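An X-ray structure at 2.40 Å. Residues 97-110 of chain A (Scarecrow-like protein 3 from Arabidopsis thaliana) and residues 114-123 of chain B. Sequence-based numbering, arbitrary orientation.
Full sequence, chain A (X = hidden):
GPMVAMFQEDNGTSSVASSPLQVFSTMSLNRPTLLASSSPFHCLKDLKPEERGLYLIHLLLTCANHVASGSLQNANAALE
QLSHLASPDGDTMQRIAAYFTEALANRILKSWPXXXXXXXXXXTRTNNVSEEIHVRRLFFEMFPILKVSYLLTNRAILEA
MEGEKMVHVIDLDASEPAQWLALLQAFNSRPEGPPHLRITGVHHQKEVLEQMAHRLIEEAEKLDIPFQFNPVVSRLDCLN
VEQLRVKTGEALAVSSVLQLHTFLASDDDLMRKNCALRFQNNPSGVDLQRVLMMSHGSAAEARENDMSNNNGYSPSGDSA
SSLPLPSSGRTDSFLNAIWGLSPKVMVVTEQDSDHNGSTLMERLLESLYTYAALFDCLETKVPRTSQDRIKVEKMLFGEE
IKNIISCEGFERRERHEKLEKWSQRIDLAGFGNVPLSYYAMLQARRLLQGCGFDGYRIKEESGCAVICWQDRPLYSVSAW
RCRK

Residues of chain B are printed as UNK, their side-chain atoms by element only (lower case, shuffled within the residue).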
ATOM      1  N   ALA A  97      13.278  15.701   6.976  1.00 83.28           N
ATOM      2  CA  ALA A  97      14.354  14.759   6.693  1.00 87.23           C
ATOM      3  C   ALA A  97      13.819  13.394   6.285  1.00 88.64           C
ATOM      4  O   ALA A  97      14.424  12.721   5.446  1.00 84.34           O
ATOM      5  CB  ALA A  97      15.269  14.629   7.909  1.00 94.00           C
ATOM      6  N   ALA A  98      12.682  12.975   6.848  1.00 85.02           N
ATOM      7  CA  ALA A  98      12.150  11.649   6.541  1.00 83.85           C
ATOM      8  C   ALA A  98      11.772  11.525   5.070  1.00 88.18           C
ATOM      9  O   ALA A  98      12.064  10.507   4.432  1.00 94.10           O
ATOM     10  CB  ALA A  98      10.945  11.347   7.430  1.00 83.71           C
ATOM     11  N   TYR A  99      11.127  12.551   4.513  1.00 82.27           N
ATOM     12  CA  TYR A  99      10.675  12.465   3.129  1.00 77.30           C
ATOM     13  C   TYR A  99      11.804  12.711   2.137  1.00 81.73           C
ATOM     14  O   TYR A  99      11.814  12.113   1.056  1.00 85.57           O
ATOM     15  CB  TYR A  99       9.520  13.441   2.898  1.00 70.22           C
ATOM     16  CG  TYR A  99       8.320  13.107   3.747  1.00 73.83           C
ATOM     17  CD1 TYR A  99       7.485  12.051   3.413  1.00 71.71           C
ATOM     18  CD2 TYR A  99       8.031  13.832   4.892  1.00 78.18           C
ATOM     19  CE1 TYR A  99       6.394  11.727   4.196  1.00 75.02           C
ATOM     20  CE2 TYR A  99       6.944  13.519   5.681  1.00 78.91           C
ATOM     21  CZ  TYR A  99       6.127  12.466   5.328  1.00 80.20           C
ATOM     22  OH  TYR A  99       5.039  12.152   6.109  1.00 84.97           O
ATOM     23  N   PHE A 100      12.768  13.568   2.483  1.00 81.44           N
ATOM     24  CA  PHE A 100      13.941  13.719   1.628  1.00 79.00           C
ATOM     25  C   PHE A 100      14.860  12.508   1.720  1.00 80.78           C
ATOM     26  O   PHE A 100      15.513  12.155   0.733  1.00 85.06           O
ATOM     27  CB  PHE A 100      14.701  14.995   1.986  1.00 80.16           C
ATOM     28  CG  PHE A 100      14.055  16.250   1.470  1.00 78.49           C
ATOM     29  CD1 PHE A 100      13.098  16.910   2.221  1.00 81.01           C
ATOM     30  CD2 PHE A 100      14.405  16.770   0.236  1.00 85.31           C
ATOM     31  CE1 PHE A 100      12.499  18.062   1.750  1.00 93.78           C
ATOM     32  CE2 PHE A 100      13.811  17.922  -0.243  1.00 86.97           C
ATOM     33  CZ  PHE A 100      12.857  18.569   0.516  1.00 85.63           C
ATOM     34  N   THR A 101      14.930  11.865   2.887  1.00 81.73           N
ATOM     35  CA  THR A 101      15.732  10.651   3.013  1.00 86.63           C
ATOM     36  C   THR A 101      15.161   9.532   2.153  1.00 91.05           C
ATOM     37  O   THR A 101      15.891   8.878   1.399  1.00 95.66           O
ATOM     38  CB  THR A 101      15.817  10.213   4.477  1.00 81.88           C
ATOM     39  OG1 THR A 101      16.494  11.220   5.241  1.00 82.52           O
ATOM     40  CG2 THR A 101      16.569   8.902   4.603  1.00 78.90           C
ATOM     41  N   GLU A 102      13.850   9.295   2.259  1.00 84.27           N
ATOM     42  CA  GLU A 102      13.214   8.282   1.421  1.00 80.79           C
ATOM     43  C   GLU A 102      13.387   8.606  -0.056  1.00 83.49           C
ATOM     44  O   GLU A 102      13.621   7.709  -0.876  1.00 82.84           O
ATOM     45  CB  GLU A 102      11.730   8.159   1.776  1.00 85.81           C
ATOM     46  CG  GLU A 102      10.922   7.356   0.765  1.00 94.00           C
ATOM     47  CD  GLU A 102       9.722   6.662   1.380  1.00113.82           C
ATOM     48  OE1 GLU A 102       9.565   6.724   2.616  1.00120.09           O
ATOM     49  OE2 GLU A 102       8.936   6.048   0.627  1.00120.96           O
ATOM     50  N   ALA A 103      13.290   9.888  -0.412  1.00 78.14           N
ATOM     51  CA  ALA A 103      13.487  10.299  -1.798  1.00 76.71           C
ATOM     52  C   ALA A 103      14.900   9.976  -2.270  1.00 85.51           C
ATOM     53  O   ALA A 103      15.089   9.380  -3.338  1.00 82.29           O
ATOM     54  CB  ALA A 103      13.196  11.792  -1.942  1.00 71.72           C
ATOM     55  N   LEU A 104      15.906  10.364  -1.482  1.00 86.45           N
ATOM     56  CA  LEU A 104      17.292  10.094  -1.853  1.00 88.18           C
ATOM     57  C   LEU A 104      17.546   8.599  -1.986  1.00 93.84           C
ATOM     58  O   LEU A 104      18.218   8.155  -2.924  1.00 95.10           O
ATOM     59  CB  LEU A 104      18.244  10.705  -0.826  1.00 88.28           C
ATOM     60  CG  LEU A 104      18.456  12.218  -0.884  1.00 91.15           C
ATOM     61  CD1 LEU A 104      19.386  12.673   0.232  1.00 96.04           C
ATOM     62  CD2 LEU A 104      19.012  12.614  -2.242  1.00 89.39           C
ATOM     63  N   ALA A 105      17.016   7.806  -1.052  1.00 95.39           N
ATOM     64  CA  ALA A 105      17.193   6.361  -1.131  1.00 90.98           C
ATOM     65  C   ALA A 105      16.500   5.783  -2.356  1.00 95.95           C
ATOM     66  O   ALA A 105      16.978   4.799  -2.933  1.00102.56           O
ATOM     67  CB  ALA A 105      16.673   5.700   0.143  1.00 89.54           C
ATOM     68  N   ASN A 106      15.383   6.381  -2.775  1.00 95.73           N
ATOM     69  CA  ASN A 106      14.718   5.923  -3.990  1.00 96.38           C
ATOM     70  C   ASN A 106      15.560   6.226  -5.224  1.00 97.51           C
ATOM     71  O   ASN A 106      15.591   5.431  -6.170  1.00 96.23           O
ATOM     72  CB  ASN A 106      13.338   6.569  -4.110  1.00 99.89           C
ATOM     73  CG  ASN A 106      12.218   5.547  -4.188  1.00106.29           C
ATOM     74  OD1 ASN A 106      11.758   5.033  -3.168  1.00105.59           O
ATOM     75  ND2 ASN A 106      11.772   5.250  -5.403  1.00113.02           N
ATOM     76  N   ARG A 107      16.253   7.367  -5.230  1.00 91.05           N
ATOM     77  CA  ARG A 107      17.053   7.741  -6.394  1.00 91.93           C
ATOM     78  C   ARG A 107      18.217   6.779  -6.598  1.00 93.68           C
ATOM     79  O   ARG A 107      18.449   6.300  -7.715  1.00 90.55           O
ATOM     80  CB  ARG A 107      17.563   9.174  -6.247  1.00 89.27           C
ATOM     81  CG  ARG A 107      18.337   9.665  -7.458  1.00 82.30           C
ATOM     82  CD  ARG A 107      18.824  11.091  -7.280  1.00 90.14           C
ATOM     83  NE  ARG A 107      19.447  11.593  -8.501  1.00 95.37           N
ATOM     84  CZ  ARG A 107      18.783  12.183  -9.489  1.00 88.01           C
ATOM     85  NH1 ARG A 107      17.469  12.351  -9.400  1.00 86.13           N
ATOM     86  NH2 ARG A 107      19.430  12.606 -10.565  1.00 89.55           N
ATOM     87  N   ILE A 108      18.966   6.485  -5.532  1.00 97.26           N
ATOM     88  CA  ILE A 108      20.076   5.550  -5.657  1.00 95.65           C
ATOM     89  C   ILE A 108      19.585   4.139  -5.926  1.00100.31           C
ATOM     90  O   ILE A 108      20.332   3.319  -6.472  1.00113.46           O
ATOM     91  CB  ILE A 108      20.968   5.567  -4.403  1.00101.75           C
ATOM     92  CG1 ILE A 108      20.253   4.908  -3.228  1.00103.30           C
ATOM     93  CG2 ILE A 108      21.336   6.977  -4.044  1.00111.04           C
ATOM     94  CD1 ILE A 108      20.870   5.253  -1.900  1.00107.92           C
ATOM     95  N   LEU A 109      18.345   3.826  -5.548  1.00104.49           N
ATOM     96  CA  LEU A 109      17.771   2.540  -5.922  1.00 99.64           C
ATOM     97  C   LEU A 109      17.581   2.446  -7.429  1.00101.58           C
ATOM     98  O   LEU A 109      17.714   1.360  -8.004  1.00 95.85           O
ATOM     99  CB  LEU A 109      16.441   2.329  -5.199  1.00 95.47           C
ATOM    100  CG  LEU A 109      15.883   0.906  -5.198  1.00 96.30           C
ATOM    101  CD1 LEU A 109      16.862  -0.045  -4.528  1.00113.14           C
ATOM    102  CD2 LEU A 109      14.531   0.861  -4.506  1.00 97.95           C
ATOM    103  N   LYS A 110      17.290   3.572  -8.086  1.00101.93           N
ATOM    104  CA  LYS A 110      17.140   3.575  -9.536  1.00100.64           C
ATOM    105  C   LYS A 110      18.467   3.380 -10.255  1.00102.00           C
ATOM    106  O   LYS A 110      18.465   3.094 -11.457  1.00115.00           O
ATOM    107  CB  LYS A 110      16.490   4.878 -10.004  1.00106.66           C
ATOM    108  CG  LYS A 110      15.029   5.026  -9.611  1.00103.95           C
ATOM    109  CD  LYS A 110      14.394   6.208 -10.325  1.00106.08           C
ATOM    110  CE  LYS A 110      12.891   6.244 -10.121  1.00109.91           C
ATOM    111  NZ  LYS A 110      12.239   7.226 -11.032  1.00124.04           N
TER
ATOM    112  N   UNK B 114      21.115   0.847   5.925  1.00 99.36           N
ATOM    113  CA  UNK B 114      20.791   2.257   5.775  1.00107.84           C
ATOM    114  C   UNK B 114      19.855   2.512   4.610  1.00112.34           C
ATOM    115  O   UNK B 114      18.866   3.237   4.737  1.00112.52           O
ATOM    116  N   UNK B 115      20.153   1.908   3.457  1.00108.02           N
ATOM    117  CA  UNK B 115      19.274   2.045   2.301  1.00 89.89           C
ATOM    118  C   UNK B 115      17.926   1.381   2.549  1.00 94.66           C
ATOM    119  O   UNK B 115      16.882   1.922   2.168  1.00103.38           O
ATOM    120  c   UNK B 115      19.877   0.634  -1.310  1.00 96.23           C
ATOM    121  c   UNK B 115      19.948   1.453   1.063  1.00 90.73           C
ATOM    122  c   UNK B 115      18.421   2.548  -0.612  1.00109.56           C
ATOM    123  c   UNK B 115      19.070   1.243  -0.172  1.00101.53           C
ATOM    124  N   UNK B 116      17.928   0.210   3.189  1.00 94.73           N
ATOM    125  CA  UNK B 116      16.677  -0.503   3.438  1.00 93.33           C
ATOM    126  C   UNK B 116      15.762   0.293   4.364  1.00102.88           C
ATOM    127  O   UNK B 116      14.566   0.448   4.090  1.00104.58           O
ATOM    128  c   UNK B 116      15.026  -3.392   3.448  1.00 99.85           C
ATOM    129  c   UNK B 116      14.142  -3.395   6.062  1.00105.21           C
ATOM    130  c   UNK B 116      13.894  -4.108   3.792  1.00104.44           C
ATOM    131  c   UNK B 116      15.734  -2.669   4.399  1.00102.14           C
ATOM    132  o   UNK B 116      12.333  -4.815   5.450  1.00115.91           O
ATOM    133  c   UNK B 116      13.457  -4.106   5.101  1.00106.71           C
ATOM    134  c   UNK B 116      16.971  -1.886   4.020  1.00 97.86           C
ATOM    135  c   UNK B 116      15.272  -2.683   5.710  1.00106.38           C
ATOM    136  N   UNK B 117      16.295   0.802   5.446  1.00106.39           N
ATOM    137  CA  UNK B 117      15.488   1.587   6.376  1.00103.67           C
ATOM    138  C   UNK B 117      15.000   2.877   5.732  1.00 92.37           C
ATOM    139  O   UNK B 117      13.827   3.245   5.871  1.00 95.95           O
ATOM    140  c   UNK B 117      18.347  -0.028  10.197  1.00132.92           C
ATOM    141  n   UNK B 117      19.269   0.417  11.278  1.00138.84           N
ATOM    142  c   UNK B 117      16.287   1.905   7.640  1.00110.30           C
ATOM    143  c   UNK B 117      17.558   1.139   9.633  1.00128.52           C
ATOM    144  c   UNK B 117      16.665   0.705   8.483  1.00116.42           C
ATOM    145  N   UNK B 118      15.903   3.581   5.053  1.00 90.85           N
ATOM    146  CA  UNK B 118      15.521   4.837   4.418  1.00 85.61           C
ATOM    147  C   UNK B 118      14.376   4.647   3.429  1.00 82.43           C
ATOM    148  O   UNK B 118      13.544   5.547   3.268  1.00 94.30           O
ATOM    149  c   UNK B 118      16.729   5.459   3.725  1.00 85.28           C
ATOM    150  N   UNK B 119      14.306   3.487   2.770  1.00 79.61           N
ATOM    151  CA  UNK B 119      13.200   3.205   1.859  1.00 99.62           C
ATOM    152  C   UNK B 119      11.859   3.135   2.576  1.00106.44           C
ATOM    153  O   UNK B 119      10.812   3.162   1.915  1.00114.21           O
ATOM    154  c   UNK B 119      13.721   0.546  -0.993  1.00121.73           C
ATOM    155  c   UNK B 119      13.782   1.939  -0.383  1.00112.34           C
ATOM    156  c   UNK B 119      15.144   2.556  -0.610  1.00110.17           C
ATOM    157  c   UNK B 119      13.450   1.890   1.111  1.00 95.32           C
ATOM    158  N   UNK B 120      11.862   3.036   3.906  1.00104.63           N
ATOM    159  CA  UNK B 120      10.632   3.025   4.687  1.00 95.77           C
ATOM    160  C   UNK B 120      10.667   4.051   5.815  1.00 89.90           C
ATOM    161  O   UNK B 120       9.954   3.889   6.812  1.00 94.85           O
ATOM    162  c   UNK B 120      10.366   1.628   5.252  1.00100.58           C
ATOM    163  c   UNK B 120      10.276   0.570   4.172  1.00123.23           C
ATOM    164  o   UNK B 120      11.028  -0.406   4.177  1.00123.08           O
ATOM    165  n   UNK B 120       9.353   0.756   3.236  1.00134.31           N
ATOM    166  N   UNK B 121      11.484   5.101   5.680  1.00 90.17           N
ATOM    167  CA  UNK B 121      11.568   6.123   6.721  1.00103.12           C
ATOM    168  C   UNK B 121      10.203   6.739   7.000  1.00121.19           C
ATOM    169  O   UNK B 121       9.871   7.043   8.151  1.00133.93           O
ATOM    170  c   UNK B 121      12.569   7.205   6.316  1.00 99.05           C
ATOM    171  N   UNK B 122       9.400   6.926   5.957  1.00120.08           N
ATOM    172  CA  UNK B 122       8.025   7.393   6.107  1.00112.72           C
ATOM    173  C   UNK B 122       7.090   6.196   6.268  1.00119.75           C
ATOM    174  O   UNK B 122       6.222   5.928   5.437  1.00126.33           O
ATOM    175  c   UNK B 122       7.631   8.250   4.913  1.00105.15           C
ATOM    176  c   UNK B 122       8.787   9.147   4.525  1.00104.05           C
ATOM    177  o   UNK B 122       7.315   7.399   3.804  1.00102.46           O
ATOM    178  N   UNK B 123       7.298   5.472   7.368  1.00127.24           N
ATOM    179  CA  UNK B 123       6.644   4.186   7.585  1.00129.63           C
ATOM    180  C   UNK B 123       5.138   4.301   7.432  1.00123.62           C
ATOM    181  O   UNK B 123       4.477   5.020   8.188  1.00111.69           O
ATOM    182  o   UNK B 123       7.708   1.086  10.784  1.00149.58           O
ATOM    183  c   UNK B 123       6.690   1.764  10.648  1.00148.94           C
ATOM    184  n   UNK B 123       5.873   2.041  11.658  1.00146.45           N
ATOM    185  c   UNK B 123       6.302   2.324   9.293  1.00146.56           C
ATOM    186  c   UNK B 123       6.993   3.643   8.972  1.00139.97           C
TER

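Position 114 of chain B carries no atom beyond its backbone, and nothing of it comes near the helix of chain A; it is glycine, G114(B). Its O accepts a hydrogen bond from the backbone N of position 118, 3.0 Å away, within the helix that enters the stretch.

Position 115 has four side-chain carbons, forked at the second. Its CA-to-CB bond points sideways, yet the fork reaches chain A, where it meets A105(A), I108(A) and L109(A). The fork after a single methylene identifies leucine. In L115(B), CD1 lies 3.7 Å from A105(A) CB and 3.9 Å from I108(A) CD1.

At position 116 one carbon leads to a six-carbon ring that bears an oxygen. Its CA-to-CB bond points away from chain A, and the side chain touches none of the stretch; the ring and its oxygen make it tyrosine, Y116(B). Position 117 holds four carbons in a row ending in nitrogen, the unbranched chain of lysine. K117(B) also stays clear of the contact, and its NZ is hydrogen-bonded elsewhere in the structure.

The CA-to-CB bond at position 118, which ends in a single carbon, points toward chain A, and that carbon packs among small groups, which fits alanine. The CB of A118(B) is 3.6 Å from T101(A) CG2 and equally 3.6 Å from A105(A) CB. The backbones also come close here: A118(B) O lies 3.3 Å from E102(A) CA in a CA-H...O contact.

Position 119 again shows four carbons forked at the second. Although its CA-to-CB bond points away, the end of the side chain turns back to A105(A) and L109(A). This is L119(B), whose chi1 of -109° lies between the usual wells. Its CD1 sits 3.6 Å from A105(A) CB, and its CD2 is 3.6 Å from L109(A) CD2.

Position 120 has two carbons, the second carrying one oxygen and one nitrogen: the short amide of asparagine. N120(B) is exposed, and its CA-to-CB bond points away. Position 121 has one side-chain carbon; its CA-to-CB bond points toward chain A, and CB lies 3.8 Å from A98(A) O. It is alanine, A121(B), the last residue of a type I turn begun at A118(B).

At position 122 one carbon bears an oxygen and a second carbon. The oxygen meets the carboxylate of E102(A), while the terminal carbon approaches A98(A) and Y99(A). The residue is threonine. T122(B) OG1 donates a hydrogen bond to E102(A) OE1 at 2.6 Å, and its CG2 lies 3.4 Å from Y99(A) CD1. Position 123, with three carbons, the third carrying oxygen and nitrogen, is glutamine; the CA-to-CB bond of Q123(B) points away, and the residue makes no contact.

The helices cross at -124°, their axes approaching to 9.0 Å. A105(A) lies amid L115(B), A118(B) and L119(B), with I108(A) and L109(A) extending the apolar surface. E102(A) OE1 also accepts a weak hydrogen bond, at 3.4 Å, from the N of T122(B), just beyond the turn, so one carboxylate oxygen engages both the backbone and the hydroxyl of the same threonine.

Chain B, residues 114-123: GLYKALNATQ
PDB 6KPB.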